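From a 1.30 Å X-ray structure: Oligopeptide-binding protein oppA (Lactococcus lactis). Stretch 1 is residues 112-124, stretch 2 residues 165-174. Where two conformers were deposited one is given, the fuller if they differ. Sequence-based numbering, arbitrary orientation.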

ATOM      1  N   SER A 112       0.498  23.342 -19.997  1.00  9.42           N
ATOM      2  CA  SER A 112      -0.700  22.820 -20.653  1.00  9.33           C
ATOM      3  C   SER A 112      -1.832  22.546 -19.647  1.00  8.81           C
ATOM      4  O   SER A 112      -1.589  22.423 -18.472  1.00  8.60           O
ATOM      5  CB  SER A 112      -0.372  21.550 -21.455  1.00  9.94           C
ATOM      6  OG  SER A 112       0.009  20.481 -20.575  1.00 10.62           O
ATOM      7  N   GLU A 113      -3.031  22.557 -20.160  0.60  9.15           N
ATOM      8  CA  GLU A 113      -4.182  22.367 -19.272  0.60  9.13           C
ATOM      9  C   GLU A 113      -4.339  20.923 -18.831  0.60  8.21           C
ATOM     10  O   GLU A 113      -4.136  20.001 -19.611  0.60  7.92           O
ATOM     11  CB  GLU A 113      -5.487  22.777 -19.958  0.60 10.15           C
ATOM     12  CG  GLU A 113      -5.630  24.258 -20.220  0.60 11.84           C
ATOM     13  CD  GLU A 113      -5.745  25.078 -18.942  0.60 13.72           C
ATOM     14  OE1 GLU A 113      -6.558  24.725 -18.062  0.60 14.47           O
ATOM     15  OE2 GLU A 113      -5.019  26.088 -18.817  0.60 16.40           O
ATOM     16  N   VAL A 114      -4.656  20.747 -17.534  1.00  7.66           N
ATOM     17  CA  VAL A 114      -5.225  19.476 -17.103  1.00  6.88           C
ATOM     18  C   VAL A 114      -6.708  19.389 -17.448  1.00  6.92           C
ATOM     19  O   VAL A 114      -7.475  20.310 -17.169  1.00  7.21           O
ATOM     20  CB  VAL A 114      -5.046  19.263 -15.588  1.00  6.74           C
ATOM     21  CG1 VAL A 114      -5.563  17.892 -15.180  1.00  7.66           C
ATOM     22  CG2 VAL A 114      -3.586  19.428 -15.197  1.00  8.13           C
ATOM     23  N   THR A 115      -7.068  18.362 -18.182  1.00  7.29           N
ATOM     24  CA  THR A 115      -8.407  18.236 -18.761  1.00  7.94           C
ATOM     25  C   THR A 115      -9.145  16.991 -18.303  1.00  7.12           C
ATOM     26  O   THR A 115      -8.604  16.093 -17.722  1.00  7.25           O
ATOM     27  CB  THR A 115      -8.315  18.139 -20.348  1.00  9.57           C
ATOM     28  OG1 THR A 115      -7.740  16.884 -20.706  1.00 12.78           O
ATOM     29  CG2 THR A 115      -7.503  19.350 -20.920  1.00 12.38           C
ATOM     30  N   ALA A 116     -10.411  16.930 -18.668  1.00  6.38           N
ATOM     31  CA  ALA A 116     -11.301  15.774 -18.386  1.00  6.14           C
ATOM     32  C   ALA A 116     -10.651  14.466 -18.914  1.00  6.40           C
ATOM     33  O   ALA A 116     -10.659  13.447 -18.231  1.00  6.05           O
ATOM     34  CB  ALA A 116     -12.695  16.023 -19.062  1.00  6.82           C
ATOM     35  N   LYS A 117     -10.093  14.512 -20.117  1.00  6.18           N
ATOM     36  CA  LYS A 117      -9.435  13.336 -20.677  1.00  6.01           C
ATOM     37  C   LYS A 117      -8.228  12.816 -19.836  1.00  5.71           C
ATOM     38  O   LYS A 117      -8.021  11.645 -19.750  1.00  5.73           O
ATOM     39  CB  LYS A 117      -8.970  13.650 -22.116  1.00  6.14           C
ATOM     40  CG  LYS A 117      -8.134  12.527 -22.815  1.00  6.60           C
ATOM     41  CD  LYS A 117      -8.913  11.169 -22.872  1.00  6.36           C
ATOM     42  CE  LYS A 117      -8.013  10.111 -23.612  1.00  6.88           C
ATOM     43  NZ  LYS A 117      -8.775   8.787 -23.620  1.00  6.87           N
ATOM     44  N   ASP A 118      -7.478  13.738 -19.206  1.00  5.47           N
ATOM     45  CA  ASP A 118      -6.358  13.343 -18.301  1.00  5.79           C
ATOM     46  C   ASP A 118      -6.845  12.486 -17.120  1.00  5.88           C
ATOM     47  O   ASP A 118      -6.165  11.666 -16.656  1.00  5.85           O
ATOM     48  CB  ASP A 118      -5.638  14.607 -17.799  1.00  5.55           C
ATOM     49  CG  ASP A 118      -4.940  15.382 -18.916  1.00  5.69           C
ATOM     50  OD1 ASP A 118      -4.589  14.775 -19.910  1.00  6.49           O
ATOM     51  OD2 ASP A 118      -4.804  16.554 -18.751  1.00  6.95           O
ATOM     52  N   TYR A 119      -8.034  12.824 -16.632  1.00  5.64           N
ATOM     53  CA  TYR A 119      -8.643  12.022 -15.537  1.00  5.35           C
ATOM     54  C   TYR A 119      -9.102  10.610 -15.989  1.00  5.56           C
ATOM     55  O   TYR A 119      -8.811   9.651 -15.371  1.00  5.64           O
ATOM     56  CB  TYR A 119      -9.800  12.843 -14.932  1.00  5.41           C
ATOM     57  CG  TYR A 119     -10.437  12.083 -13.776  1.00  6.33           C
ATOM     58  CD1 TYR A 119      -9.720  11.780 -12.591  1.00  6.24           C
ATOM     59  CD2 TYR A 119     -11.725  11.610 -13.894  1.00  5.97           C
ATOM     60  CE1 TYR A 119     -10.322  11.052 -11.549  1.00  5.99           C
ATOM     61  CE2 TYR A 119     -12.336  10.886 -12.863  1.00  6.09           C
ATOM     62  CZ  TYR A 119     -11.619  10.598 -11.708  1.00  5.36           C
ATOM     63  OH  TYR A 119     -12.227   9.877 -10.682  1.00  6.30           O
ATOM     64  N   GLU A 120      -9.832  10.566 -17.094  1.00  5.74           N
ATOM     65  CA  GLU A 120     -10.215   9.279 -17.692  1.00  5.89           C
ATOM     66  C   GLU A 120      -8.968   8.450 -18.045  1.00  5.46           C
ATOM     67  O   GLU A 120      -8.962   7.252 -17.887  1.00  5.74           O
ATOM     68  CB  GLU A 120     -11.104   9.551 -18.955  1.00  5.78           C
ATOM     69  CG  GLU A 120     -11.536   8.241 -19.650  1.00  6.50           C
ATOM     70  CD  GLU A 120     -10.506   7.661 -20.654  1.00  6.30           C
ATOM     71  OE1 GLU A 120      -9.558   8.311 -21.003  1.00  6.44           O
ATOM     72  OE2 GLU A 120     -10.775   6.519 -21.049  1.00  6.71           O
ATOM     73  N   PHE A 121      -7.903   9.118 -18.495  1.00  5.38           N
ATOM     74  CA  PHE A 121      -6.703   8.351 -18.920  1.00  5.36           C
ATOM     75  C   PHE A 121      -6.052   7.556 -17.756  1.00  5.38           C
ATOM     76  O   PHE A 121      -5.598   6.480 -17.982  1.00  5.48           O
ATOM     77  CB  PHE A 121      -5.676   9.282 -19.637  1.00  5.50           C
ATOM     78  CG  PHE A 121      -4.548   8.519 -20.292  1.00  5.61           C
ATOM     79  CD1 PHE A 121      -3.240   8.848 -20.016  1.00  6.47           C
ATOM     80  CD2 PHE A 121      -4.808   7.477 -21.161  1.00  7.20           C
ATOM     81  CE1 PHE A 121      -2.209   8.170 -20.610  1.00  8.18           C
ATOM     82  CE2 PHE A 121      -3.734   6.765 -21.788  1.00  8.54           C
ATOM     83  CZ  PHE A 121      -2.458   7.124 -21.469  1.00  8.71           C
ATOM     84  N   THR A 122      -6.112   8.099 -16.530  1.00  5.29           N
ATOM     85  CA  THR A 122      -5.694   7.330 -15.319  1.00  5.41           C
ATOM     86  C   THR A 122      -6.382   5.915 -15.318  1.00  5.16           C
ATOM     87  O   THR A 122      -5.763   4.918 -15.078  1.00  5.38           O
ATOM     88  CB  THR A 122      -6.154   8.085 -14.090  1.00  5.27           C
ATOM     89  OG1 THR A 122      -5.404   9.343 -14.058  1.00  5.65           O
ATOM     90  CG2 THR A 122      -5.866   7.257 -12.814  1.00  6.49           C
ATOM     91  N   TYR A 123      -7.683   5.883 -15.619  1.00  5.14           N
ATOM     92  CA  TYR A 123      -8.434   4.600 -15.600  1.00  4.85           C
ATOM     93  C   TYR A 123      -7.876   3.635 -16.658  1.00  5.12           C
ATOM     94  O   TYR A 123      -7.790   2.499 -16.395  1.00  5.58           O
ATOM     95  CB  TYR A 123      -9.914   4.826 -15.853  1.00  4.96           C
ATOM     96  CG  TYR A 123     -10.633   5.486 -14.648  1.00  4.80           C
ATOM     97  CD1 TYR A 123     -10.616   6.879 -14.472  1.00  4.80           C
ATOM     98  CD2 TYR A 123     -11.257   4.726 -13.656  1.00  5.37           C
ATOM     99  CE1 TYR A 123     -11.262   7.502 -13.393  1.00  4.71           C
ATOM    100  CE2 TYR A 123     -11.911   5.353 -12.543  1.00  5.37           C
ATOM    101  CZ  TYR A 123     -11.935   6.723 -12.457  1.00  4.86           C
ATOM    102  OH  TYR A 123     -12.565   7.290 -11.364  1.00  5.62           O
ATOM    103  N   GLU A 124      -7.508   4.150 -17.824  1.00  5.51           N
ATOM    104  CA  GLU A 124      -6.952   3.309 -18.861  1.00  5.35           C
ATOM    105  C   GLU A 124      -5.605   2.756 -18.433  1.00  4.96           C
ATOM    106  O   GLU A 124      -5.293   1.660 -18.715  1.00  5.27           O
ATOM    107  CB  GLU A 124      -6.773   4.092 -20.186  1.00  5.59           C
ATOM    108  CG  GLU A 124      -8.162   4.609 -20.789  1.00  6.23           C
ATOM    109  CD  GLU A 124      -8.042   5.193 -22.165  1.00  6.37           C
ATOM    110  OE1 GLU A 124      -6.990   5.080 -22.699  1.00  7.03           O
ATOM    111  OE2 GLU A 124      -9.000   5.794 -22.625  1.00  6.55           O
ATOM    112  N   GLY A 165     -16.884  18.205 -22.775  1.00  8.34           N
ATOM    113  CA  GLY A 165     -15.904  17.650 -23.717  1.00  8.44           C
ATOM    114  C   GLY A 165     -14.621  17.168 -23.075  1.00  8.37           C
ATOM    115  O   GLY A 165     -14.337  17.410 -21.971  1.00  8.00           O
ATOM    116  N   GLU A 166     -13.843  16.447 -23.863  1.00  8.60           N
ATOM    117  CA  GLU A 166     -12.546  15.879 -23.429  1.00  8.77           C
ATOM    118  C   GLU A 166     -11.575  16.951 -22.973  1.00  8.63           C
ATOM    119  O   GLU A 166     -10.807  16.722 -22.148  1.00  8.40           O
ATOM    120  CB  GLU A 166     -11.910  15.034 -24.557  1.00  9.23           C
ATOM    121  CG  GLU A 166     -12.617  13.669 -24.704  1.00 12.30           C
ATOM    122  CD  GLU A 166     -11.791  12.582 -25.402  1.00 13.36           C
ATOM    123  OE1 GLU A 166     -10.604  12.850 -25.623  1.00 15.06           O
ATOM    124  OE2 GLU A 166     -12.347  11.519 -25.679  1.00 15.65           O
ATOM    125  N   ASN A 167     -11.652  18.125 -23.566  1.00  9.01           N
ATOM    126  CA  ASN A 167     -10.763  19.244 -23.260  1.00  9.80           C
ATOM    127  C   ASN A 167     -11.358  20.232 -22.250  1.00  9.53           C
ATOM    128  O   ASN A 167     -10.763  21.220 -21.911  1.00 10.43           O
ATOM    129  CB  ASN A 167     -10.297  19.945 -24.565  1.00 11.08           C
ATOM    130  CG  ASN A 167      -9.350  19.072 -25.373  1.00 12.88           C
ATOM    131  OD1 ASN A 167      -8.499  18.407 -24.847  1.00 16.89           O
ATOM    132  ND2 ASN A 167      -9.582  19.022 -26.642  1.00 16.28           N
ATOM    133  N   GLY A 168     -12.560  19.903 -21.761  1.00  8.55           N
ATOM    134  CA  GLY A 168     -13.193  20.595 -20.636  1.00  8.23           C
ATOM    135  C   GLY A 168     -12.638  20.116 -19.287  1.00  8.06           C
ATOM    136  O   GLY A 168     -11.623  19.423 -19.213  1.00  8.27           O
ATOM    137  N   LYS A 169     -13.334  20.546 -18.255  1.00  7.53           N
ATOM    138  CA  LYS A 169     -12.866  20.364 -16.870  1.00  7.40           C
ATOM    139  C   LYS A 169     -13.755  19.418 -16.029  1.00  7.68           C
ATOM    140  O   LYS A 169     -13.496  19.226 -14.891  1.00  8.63           O
ATOM    141  CB  LYS A 169     -12.749  21.762 -16.197  1.00  8.00           C
ATOM    142  CG  LYS A 169     -11.681  22.674 -16.792  1.00  7.75           C
ATOM    143  CD  LYS A 169     -10.285  22.240 -16.370  1.00  7.80           C
ATOM    144  CE  LYS A 169      -9.230  23.182 -17.054  1.00  8.69           C
ATOM    145  NZ  LYS A 169      -7.907  23.053 -16.389  1.00  9.48           N
ATOM    146  N   VAL A 170     -14.767  18.853 -16.664  1.00  7.19           N
ATOM    147  CA  VAL A 170     -15.790  18.052 -15.933  1.00  7.32           C
ATOM    148  C   VAL A 170     -15.831  16.608 -16.432  1.00  6.88           C
ATOM    149  O   VAL A 170     -15.825  16.339 -17.574  1.00  6.96           O
ATOM    150  CB  VAL A 170     -17.208  18.706 -16.062  1.00  7.76           C
ATOM    151  CG1 VAL A 170     -18.260  17.948 -15.185  1.00  8.57           C
ATOM    152  CG2 VAL A 170     -17.164  20.226 -15.699  1.00  9.68           C
ATOM    153  N   ILE A 171     -15.866  15.694 -15.473  1.00  6.37           N
ATOM    154  CA  ILE A 171     -16.019  14.264 -15.739  1.00  6.49           C
ATOM    155  C   ILE A 171     -17.173  13.684 -14.899  1.00  6.83           C
ATOM    156  O   ILE A 171     -17.244  13.874 -13.748  1.00  7.46           O
ATOM    157  CB  ILE A 171     -14.727  13.464 -15.381  1.00  6.14           C
ATOM    158  CG1 ILE A 171     -13.476  14.195 -15.924  1.00  6.51           C
ATOM    159  CG2 ILE A 171     -14.841  12.053 -16.050  1.00  7.62           C
ATOM    160  CD1 ILE A 171     -12.714  15.052 -14.810  1.00  6.85           C
ATOM    161  N   LYS A 172     -18.064  12.987 -15.567  1.00  6.77           N
ATOM    162  CA  LYS A 172     -19.129  12.226 -14.906  1.00  7.35           C
ATOM    163  C   LYS A 172     -18.757  10.746 -14.906  1.00  6.88           C
ATOM    164  O   LYS A 172     -18.499  10.163 -15.928  1.00  7.49           O
ATOM    165  CB  LYS A 172     -20.449  12.374 -15.690  1.00  7.36           C
ATOM    166  CG  LYS A 172     -21.648  11.620 -15.092  1.00  8.64           C
ATOM    167  CD  LYS A 172     -22.902  11.742 -16.036  1.00 10.31           C
ATOM    168  CE  LYS A 172     -23.673  10.409 -16.064  1.00 11.00           C
ATOM    169  NZ  LYS A 172     -24.894  10.504 -16.956  1.00 11.41           N
ATOM    170  N   VAL A 173     -18.776  10.141 -13.744  1.00  6.62           N
ATOM    171  CA  VAL A 173     -18.551   8.683 -13.570  1.00  6.08           C
ATOM    172  C   VAL A 173     -19.839   8.005 -13.083  1.00  5.81           C
ATOM    173  O   VAL A 173     -20.387   8.352 -12.087  1.00  6.65           O
ATOM    174  CB  VAL A 173     -17.414   8.407 -12.545  1.00  6.04           C
ATOM    175  CG1 VAL A 173     -17.171   6.892 -12.390  1.00  7.11           C
ATOM    176  CG2 VAL A 173     -16.128   9.217 -12.939  1.00  6.72           C
ATOM    177  N   GLN A 174     -20.327   7.075 -13.878  1.00  6.65           N
ATOM    178  CA  GLN A 174     -21.546   6.315 -13.597  1.00  6.32           C
ATOM    179  C   GLN A 174     -21.215   4.988 -12.936  1.00  6.56           C
ATOM    180  O   GLN A 174     -20.570   4.154 -13.506  1.00  6.88           O
ATOM    181  CB  GLN A 174     -22.312   6.058 -14.927  1.00  6.57           C
ATOM    182  CG  GLN A 174     -23.617   5.275 -14.749  1.00  6.64           C
ATOM    183  CD  GLN A 174     -24.675   6.088 -14.001  1.00  7.04           C
ATOM    184  OE1 GLN A 174     -25.141   7.035 -14.536  1.00  7.81           O
ATOM    185  NE2 GLN A 174     -25.005   5.703 -12.780  1.00  7.29           N
TER
HETATM  186  O   HOH W   1     -11.402   9.005 -24.840  1.00 13.14           O

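The first amides of a helix have no carbonyl one turn earlier in the helix to bond to, and here a second segment of chain supplies acceptors for two of them. The type I turn from Gly165 to Gly168 presents two carbonyls to the start of helix 116-124: Ala116 N donates to Gly168 O (2.8 Å) and Lys117 N to Glu166 O (3.1 Å). The next amide is served locally, since Thr115, the N-cap residue, accepts a weak bond at OG1 from Asp118 N (3.5 Å), while Thr115 N donates to Asp118 OD2 (3.0 Å). Close packing at this junction suits a small residue: Ala116 CB points toward the turn and lies 3.6 Å from Gly165 O and 3.5 Å from Val170 O.

Lys169 starts out away from the helix, but its long chain curls back, so that NZ forms a salt bridge with Glu113 OE1 (2.7 Å) and donates to Val114 O (2.9 Å). At the other margin, a water links Lys117 NZ (2.9 Å) to Glu166 OE2 (2.8 Å).

Beyond the polar junction the contact turns apolar. Alternation along the strand directs Ile171 and Val173 toward the helix, both buried. Ile171 CD1 meets Tyr119 CB at 3.7 Å, and Val173 CG2 approaches the Tyr119 ring edge, 4.1 Å from CE2.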